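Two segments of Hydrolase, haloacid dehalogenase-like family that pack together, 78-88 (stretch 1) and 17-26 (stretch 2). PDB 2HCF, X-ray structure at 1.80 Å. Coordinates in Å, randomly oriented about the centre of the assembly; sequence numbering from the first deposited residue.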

# COMPACT_ATOMS: atom_id res chain seq x y z
N THR A 78 -14.56 8.51 -9.82
CA THR A 78 -15.48 9.18 -8.89
C THR A 78 -14.93 9.09 -7.46
O THR A 78 -14.86 10.09 -6.75
CB THR A 78 -16.92 8.59 -9.01
OG1 THR A 78 -17.40 8.74 -10.36
CG2 THR A 78 -17.90 9.27 -8.03
N TYR A 79 -14.48 7.89 -7.07
CA TYR A 79 -13.87 7.66 -5.75
C TYR A 79 -12.65 8.58 -5.53
O TYR A 79 -12.54 9.27 -4.52
CB TYR A 79 -13.47 6.17 -5.60
CG TYR A 79 -12.51 5.95 -4.46
CD1 TYR A 79 -12.93 6.07 -3.15
CD2 TYR A 79 -11.17 5.66 -4.69
CE1 TYR A 79 -12.05 5.91 -2.09
CE2 TYR A 79 -10.28 5.49 -3.64
CZ TYR A 79 -10.73 5.63 -2.34
OH TYR A 79 -9.87 5.47 -1.29
N ILE A 80 -11.75 8.60 -6.51
CA ILE A 80 -10.53 9.40 -6.41
C ILE A 80 -10.87 10.88 -6.26
O ILE A 80 -10.32 11.57 -5.39
CB ILE A 80 -9.60 9.17 -7.65
CG1 ILE A 80 -9.04 7.75 -7.62
CG2 ILE A 80 -8.50 10.19 -7.70
CD1 ILE A 80 -8.46 7.26 -8.92
N ALA A 81 -11.75 11.37 -7.12
CA ALA A 81 -12.12 12.78 -7.11
C ALA A 81 -12.78 13.15 -5.79
O ALA A 81 -12.47 14.18 -5.18
CB ALA A 81 -13.06 13.08 -8.26
N LEU A 82 -13.67 12.28 -5.31
CA LEU A 82 -14.37 12.54 -4.04
C LEU A 82 -13.40 12.52 -2.85
O LEU A 82 -13.51 13.35 -1.95
CB LEU A 82 -15.45 11.50 -3.83
CG LEU A 82 -16.75 11.95 -3.19
CD1 LEU A 82 -17.27 13.27 -3.78
CD2 LEU A 82 -17.76 10.81 -3.36
N PHE A 83 -12.44 11.59 -2.88
CA PHE A 83 -11.44 11.50 -1.83
C PHE A 83 -10.63 12.80 -1.80
O PHE A 83 -10.45 13.40 -0.73
CB PHE A 83 -10.55 10.25 -1.99
CG PHE A 83 -9.63 10.04 -0.83
CD1 PHE A 83 -10.13 9.61 0.39
CD2 PHE A 83 -8.29 10.42 -0.91
CE1 PHE A 83 -9.29 9.47 1.49
CE2 PHE A 83 -7.44 10.31 0.21
CZ PHE A 83 -7.94 9.83 1.40
N ARG A 84 -10.21 13.26 -2.97
CA ARG A 84 -9.39 14.47 -3.06
C ARG A 84 -10.16 15.69 -2.63
O ARG A 84 -9.59 16.64 -2.10
CB ARG A 84 -8.79 14.62 -4.48
CG ARG A 84 -7.72 13.50 -4.79
CD ARG A 84 -6.86 13.68 -6.08
N GLU A 85 -11.47 15.66 -2.82
CA GLU A 85 -12.34 16.75 -2.45
C GLU A 85 -12.56 16.82 -0.94
O GLU A 85 -12.56 17.89 -0.37
CB GLU A 85 -13.70 16.56 -3.12
CG GLU A 85 -14.55 17.79 -3.17
CD GLU A 85 -16.04 17.48 -3.34
OE1 GLU A 85 -16.41 16.60 -4.17
OE2 GLU A 85 -16.84 18.14 -2.62
N ARG A 86 -12.77 15.68 -0.30
CA ARG A 86 -13.22 15.69 1.09
C ARG A 86 -12.10 15.54 2.12
O ARG A 86 -12.22 16.06 3.22
CB ARG A 86 -14.24 14.58 1.33
CG ARG A 86 -15.51 14.70 0.56
CD ARG A 86 -16.40 13.55 0.95
NE ARG A 86 -17.64 13.50 0.19
CZ ARG A 86 -18.51 12.49 0.25
NH1 ARG A 86 -18.27 11.43 1.02
NH2 ARG A 86 -19.61 12.54 -0.48
N ALA A 87 -11.08 14.75 1.81
CA ALA A 87 -10.01 14.48 2.76
C ALA A 87 -9.28 15.77 3.18
O ALA A 87 -9.03 16.63 2.35
CB ALA A 87 -9.03 13.49 2.19
N ARG A 88 -8.94 15.88 4.46
CA ARG A 88 -8.14 16.98 4.99
C ARG A 88 -6.99 16.39 5.81
O ARG A 88 -7.03 15.22 6.20
CB ARG A 88 -8.97 17.89 5.92
CG ARG A 88 -10.24 18.51 5.30
CD ARG A 88 -9.93 19.57 4.25
NE ARG A 88 -11.14 20.21 3.70
CZ ARG A 88 -11.69 19.96 2.50
NH1 ARG A 88 -11.17 19.06 1.67
NH2 ARG A 88 -12.79 20.61 2.13
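Stretch 2 (17-26) KVESMNRRVL

Stretch 2 leaves a strand at Lys17 and Val18 and, after the strand, the chain turns into a helix that includes residues 21-26 and packs against the helix of residues 78-86. The two helices run in roughly opposite directions, with 139° between their N-to-C axes and a closest approach of 9.4 Å. Accordingly, by CA position, Leu26 pairs with Tyr79 (CA to CA 5.6 Å), Val25 with Phe83 (6.0 Å, CA to CA) and selenomethionine Met21 with Ala87 (7.8 Å, CA to CA), just past the helical residues of stretch 1.

Val25 covers the most surface. Its side chain, with chi1 in the t rotamer, sits as a knob among Tyr79, Leu82, Phe83 and Arg86. Its CG1 lies 3.5 Å from Phe83 N, 3.7 Å from Tyr79 CD1 and 3.8 Å from Leu82 CB, so the methyl rests close to backbone as well as side chains.

Tyr79 joins apolar packing to the one direct hydrogen bond between the stretches: Asn22 ND2 donates to Tyr79 OH (2.9 Å, 164°) at the ring edge. Leu26 packs on the same ring, with its CD1 3.8 Å from Tyr79 CD1.

Phe83 reaches farther along stretch 2. Its CE1 is 3.8 Å from Met21 SE and 4.3 Å from Val18 CG1, bringing the end of the strand into the contact. Met21 CE extends the packing to Ala87 N, at 3.4 Å.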

# COMPACT_ATOMS: atom_id res chain seq x y z
N LYS A 17 -2.50 6.15 8.75
CA LYS A 17 -3.90 5.74 8.81
C LYS A 17 -4.79 6.89 8.44
O LYS A 17 -4.41 8.06 8.60
CB LYS A 17 -4.29 5.26 10.19
CG LYS A 17 -3.62 3.94 10.53
CD LYS A 17 -4.01 3.43 11.88
CE LYS A 17 -3.25 2.12 12.15
NZ LYS A 17 -3.52 1.55 13.50
N VAL A 18 -5.97 6.53 7.92
CA VAL A 18 -6.97 7.50 7.51
C VAL A 18 -8.21 7.33 8.33
O VAL A 18 -8.56 6.23 8.73
CB VAL A 18 -7.36 7.34 6.03
CG1 VAL A 18 -8.17 8.59 5.56
CG2 VAL A 18 -6.11 7.19 5.17
N GLU A 19 -8.90 8.45 8.52
CA GLU A 19 -10.14 8.51 9.27
C GLU A 19 -11.25 7.72 8.52
O GLU A 19 -11.10 7.43 7.34
CB GLU A 19 -10.45 10.00 9.48
CG GLU A 19 -11.62 10.33 10.24
CD GLU A 19 -11.60 9.83 11.64
OE1 GLU A 19 -10.89 10.41 12.50
OE2 GLU A 19 -12.37 8.89 11.89
N SER A 20 -12.30 7.31 9.24
CA SER A 20 -13.42 6.47 8.69
C SER A 20 -14.19 7.05 7.48
O SER A 20 -14.92 6.33 6.79
CB SER A 20 -14.44 6.17 9.80
OG SER A 20 -15.05 7.38 10.25
N MSE A 21 -14.05 8.35 7.26
CA MSE A 21 -14.51 8.98 6.02
C MSE A 21 -14.05 8.26 4.74
O MSE A 21 -14.75 8.28 3.73
CB MSE A 21 -14.07 10.45 6.00
CG MSE A 21 -12.56 10.68 6.01
SE MSE A 21 -11.70 10.63 4.25
CE MSE A 21 -12.53 12.09 3.44
N ASN A 22 -12.89 7.61 4.76
CA ASN A 22 -12.41 6.89 3.57
C ASN A 22 -13.45 5.87 3.09
O ASN A 22 -13.76 5.80 1.90
CB ASN A 22 -11.07 6.20 3.88
CG ASN A 22 -10.25 5.86 2.61
OD1 ASN A 22 -9.08 5.44 2.71
ND2 ASN A 22 -10.84 6.00 1.43
N ARG A 23 -13.99 5.10 4.03
CA ARG A 23 -15.00 4.08 3.73
C ARG A 23 -16.27 4.73 3.18
O ARG A 23 -16.92 4.21 2.28
CB ARG A 23 -15.28 3.21 4.98
CG ARG A 23 -16.63 2.52 5.03
N ARG A 24 -16.59 5.90 3.68
CA ARG A 24 -17.78 6.61 3.25
C ARG A 24 -17.63 7.30 1.90
O ARG A 24 -18.59 7.41 1.17
CB ARG A 24 -18.20 7.59 4.33
CG ARG A 24 -18.55 6.84 5.65
CD ARG A 24 -19.32 7.74 6.66
NE ARG A 24 -18.61 9.01 6.89
CZ ARG A 24 -17.63 9.18 7.78
NH1 ARG A 24 -17.23 8.19 8.57
NH2 ARG A 24 -17.04 10.37 7.87
N VAL A 25 -16.42 7.77 1.58
CA VAL A 25 -16.09 8.25 0.24
C VAL A 25 -16.30 7.16 -0.79
O VAL A 25 -16.89 7.39 -1.84
CB VAL A 25 -14.62 8.76 0.19
CG1 VAL A 25 -14.15 8.96 -1.27
CG2 VAL A 25 -14.45 10.03 0.97
N LEU A 26 -15.81 5.96 -0.51
CA LEU A 26 -16.04 4.87 -1.44
C LEU A 26 -17.53 4.56 -1.59
O LEU A 26 -18.02 4.41 -2.71
CB LEU A 26 -15.27 3.60 -1.06
CG LEU A 26 -15.40 2.46 -2.09
CD1 LEU A 26 -14.86 2.80 -3.47
CD2 LEU A 26 -14.70 1.22 -1.58
O HOH W 1 -16.73 11.13 3.71